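Local coordinates for protein putative NADH dehydrogenase/NAD(P)H nitroreductase (Bacteroides thetaiotaomicron VPI-5482, PDB 3KWK) that probably acts as an FMN-dependent oxidoreductase of the nitroreductase family, using a bound flavin mononucleotide, at residues 100-105 with 145-150. Residues are numbered along the deposited sequence; the frame is centred on the assembly and turned at random.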
ATOM      1  N   ASP A 100      -1.983  -6.990  -2.477  1.00  5.36           N
ATOM      2  CA  ASP A 100      -0.823  -6.708  -3.288  1.00  6.50           C
ATOM      3  C   ASP A 100      -1.038  -5.435  -4.112  1.00  6.64           C
ATOM      4  O   ASP A 100      -0.172  -4.564  -4.179  1.00  7.00           O
ATOM      5  CB  ASP A 100      -0.515  -7.816  -4.297  1.00  6.04           C
ATOM      6  CG  ASP A 100      -0.158  -9.166  -3.687  1.00  6.94           C
ATOM      7  OD1 ASP A 100      -0.210  -9.360  -2.434  1.00  6.48           O
ATOM      8  OD2 ASP A 100       0.232 -10.023  -4.530  1.00  8.56           O
ATOM      9  N   CYS A 101      -2.183  -5.359  -4.804  1.00  5.47           N
ATOM     10  CA  CYS A 101      -2.423  -4.230  -5.706  1.00  7.18           C
ATOM     11  C   CYS A 101      -2.623  -2.931  -4.936  1.00  5.47           C
ATOM     12  O   CYS A 101      -2.375  -1.833  -5.487  1.00  6.67           O
ATOM     13  CB  CYS A 101      -3.628  -4.492  -6.589  1.00  7.14           C
ATOM     14  SG  CYS A 101      -3.323  -5.758  -7.834  1.00  8.12           S
ATOM     15  N   SER A 102      -3.125  -2.990  -3.696  1.00  5.40           N
ATOM     16  CA  SER A 102      -3.196  -1.772  -2.851  1.00  5.39           C
ATOM     17  C   SER A 102      -1.792  -1.291  -2.488  1.00  5.44           C
ATOM     18  O   SER A 102      -1.525  -0.076  -2.485  1.00  6.45           O
ATOM     19  CB  SER A 102      -3.940  -2.117  -1.569  1.00  7.24           C
ATOM     20  OG  SER A 102      -5.324  -2.270  -1.821  1.00  7.99           O
ATOM     21  N   ALA A 103      -0.881  -2.224  -2.186  1.00  6.28           N
ATOM     22  CA  ALA A 103       0.507  -1.832  -1.930  1.00  5.03           C
ATOM     23  C   ALA A 103       1.153  -1.232  -3.223  1.00  5.57           C
ATOM     24  O   ALA A 103       1.857  -0.238  -3.155  1.00  7.38           O
ATOM     25  CB  ALA A 103       1.330  -3.039  -1.379  1.00  6.27           C
ATOM     26  N   ALA A 104       0.828  -1.826  -4.378  1.00  5.12           N
ATOM     27  CA  ALA A 104       1.328  -1.340  -5.674  1.00  5.51           C
ATOM     28  C   ALA A 104       0.783   0.063  -5.925  1.00  6.33           C
ATOM     29  O   ALA A 104       1.517   0.972  -6.347  1.00  7.37           O
ATOM     30  CB  ALA A 104       0.944  -2.272  -6.846  1.00  6.45           C
ATOM     31  N   ALA A 105      -0.508   0.240  -5.664  1.00  6.13           N
ATOM     32  CA  ALA A 105      -1.108   1.537  -5.881  1.00  5.05           C
ATOM     33  C   ALA A 105      -0.463   2.590  -4.994  1.00  8.37           C
ATOM     34  O   ALA A 105      -0.233   3.709  -5.449  1.00  7.42           O
ATOM     35  CB  ALA A 105      -2.625   1.470  -5.630  1.00  6.45           C
ATOM     36  N   LEU A 145      -9.110  -8.181 -12.487  1.00  7.52           N
ATOM     37  CA  LEU A 145     -10.039  -7.348 -11.743  1.00  6.78           C
ATOM     38  C   LEU A 145      -9.429  -5.990 -11.450  1.00  6.02           C
ATOM     39  O   LEU A 145      -8.337  -5.918 -10.899  1.00  5.55           O
ATOM     40  CB  LEU A 145     -10.439  -8.045 -10.434  1.00  6.78           C
ATOM     41  CG  LEU A 145     -10.996  -9.450 -10.610  1.00  7.13           C
ATOM     42  CD1 LEU A 145     -11.440  -9.982  -9.243  1.00  6.83           C
ATOM     43  CD2 LEU A 145     -12.141  -9.550 -11.645  1.00  7.93           C
ATOM     44  N   PRO A 146     -10.168  -4.907 -11.718  1.00  5.88           N
ATOM     45  CA  PRO A 146      -9.573  -3.574 -11.478  1.00  7.44           C
ATOM     46  C   PRO A 146      -9.731  -3.119 -10.032  1.00  5.96           C
ATOM     47  O   PRO A 146     -10.849  -3.098  -9.537  1.00  8.66           O
ATOM     48  CB  PRO A 146     -10.371  -2.662 -12.435  1.00  7.00           C
ATOM     49  CG  PRO A 146     -11.673  -3.318 -12.604  1.00  8.28           C
ATOM     50  CD  PRO A 146     -11.442  -4.807 -12.451  1.00  7.03           C
ATOM     51  N   LEU A 147      -8.616  -2.803  -9.366  1.00  6.36           N
ATOM     52  CA  LEU A 147      -8.649  -2.269  -8.034  1.00  6.27           C
ATOM     53  C   LEU A 147      -9.022  -0.790  -8.051  1.00  5.73           C
ATOM     54  O   LEU A 147      -9.947  -0.392  -7.370  1.00  6.18           O
ATOM     55  CB  LEU A 147      -7.321  -2.448  -7.291  1.00  5.56           C
ATOM     56  CG  LEU A 147      -7.263  -1.798  -5.922  1.00  8.64           C
ATOM     57  CD1 LEU A 147      -8.178  -2.530  -4.983  1.00  9.58           C
ATOM     58  CD2 LEU A 147      -5.810  -1.804  -5.366  1.00  8.99           C
ATOM     59  N   CYS A 148      -8.317   0.004  -8.844  1.00  6.92           N
ATOM     60  CA  CYS A 148      -8.491   1.441  -8.782  1.00  4.87           C
ATOM     61  C   CYS A 148      -8.015   2.061 -10.087  1.00  5.80           C
ATOM     62  O   CYS A 148      -7.171   1.479 -10.822  1.00  7.80           O
ATOM     63  CB  CYS A 148      -7.780   2.025  -7.539  1.00  5.27           C
ATOM     64  SG  CYS A 148      -5.992   1.768  -7.547  1.00  8.21           S
ATOM     65  N   VAL A 149      -8.550   3.256 -10.321  1.00  6.31           N
ATOM     66  CA  VAL A 149      -8.186   4.095 -11.427  1.00  5.99           C
ATOM     67  C   VAL A 149      -7.447   5.283 -10.831  1.00  7.64           C
ATOM     68  O   VAL A 149      -7.980   5.996  -9.962  1.00  7.20           O
ATOM     69  CB  VAL A 149      -9.424   4.578 -12.221  1.00  7.14           C
ATOM     70  CG1 VAL A 149      -8.972   5.507 -13.335  1.00  8.00           C
ATOM     71  CG2 VAL A 149     -10.228   3.380 -12.827  1.00  8.42           C
ATOM     72  N   ILE A 150      -6.213   5.491 -11.259  1.00  6.78           N
ATOM     73  CA  ILE A 150      -5.398   6.591 -10.740  1.00  5.61           C
ATOM     74  C   ILE A 150      -5.136   7.648 -11.824  1.00  7.91           C
ATOM     75  O   ILE A 150      -4.171   7.521 -12.608  1.00  6.41           O
ATOM     76  CB  ILE A 150      -4.037   6.053 -10.192  1.00  5.53           C
ATOM     77  CG1 ILE A 150      -4.230   4.934  -9.174  1.00  7.45           C
ATOM     78  CG2 ILE A 150      -3.167   7.195  -9.568  1.00  7.30           C
ATOM     79  CD1 ILE A 150      -2.923   4.323  -8.679  1.00  5.52           C
TER
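Leu147 sets its CD2 methyl over one face of the peptide between Cys101 and Ser102. CD2 lies 3.4 Å from Cys101 C and 3.4 Å from Ser102 N. The other face of this peptide looks into the helix, toward Ala104 N. Cys101 O accepts the helical bond from Ala105 N. With CG anti to the backbone N (chi1 175°), the Leu147 side chain extends to the helix. Cys101 CB (3.7 Å) and Ser102 OG (3.6 Å), the latter hydrogen-bonded to Tyr98 O, also touch Leu147 CD2. One turn on, Ala105 CB meets Cys148 SG at 3.9 Å and Ile150 CD1 at 4.2 Å. Leu147 and Cys148 both face Val87, as in a classic beta bulge, and both point toward the helix. The contact is buried and rests mainly on apolar packing. Leu99 of the second subunit packs on Ser102 and Leu147, and the FMN lies close to Ser102, so this core adjoins both the dimer interface and the flavin. Segments 100-105 and 145-150 run nearly parallel, at 17°, with their axes 9.0 Å apart. Trp121 of strand 118-123 touches Ser102, Ala105 and Cys148, where helix 97-114 lies against the sheet that contains strand 144-153.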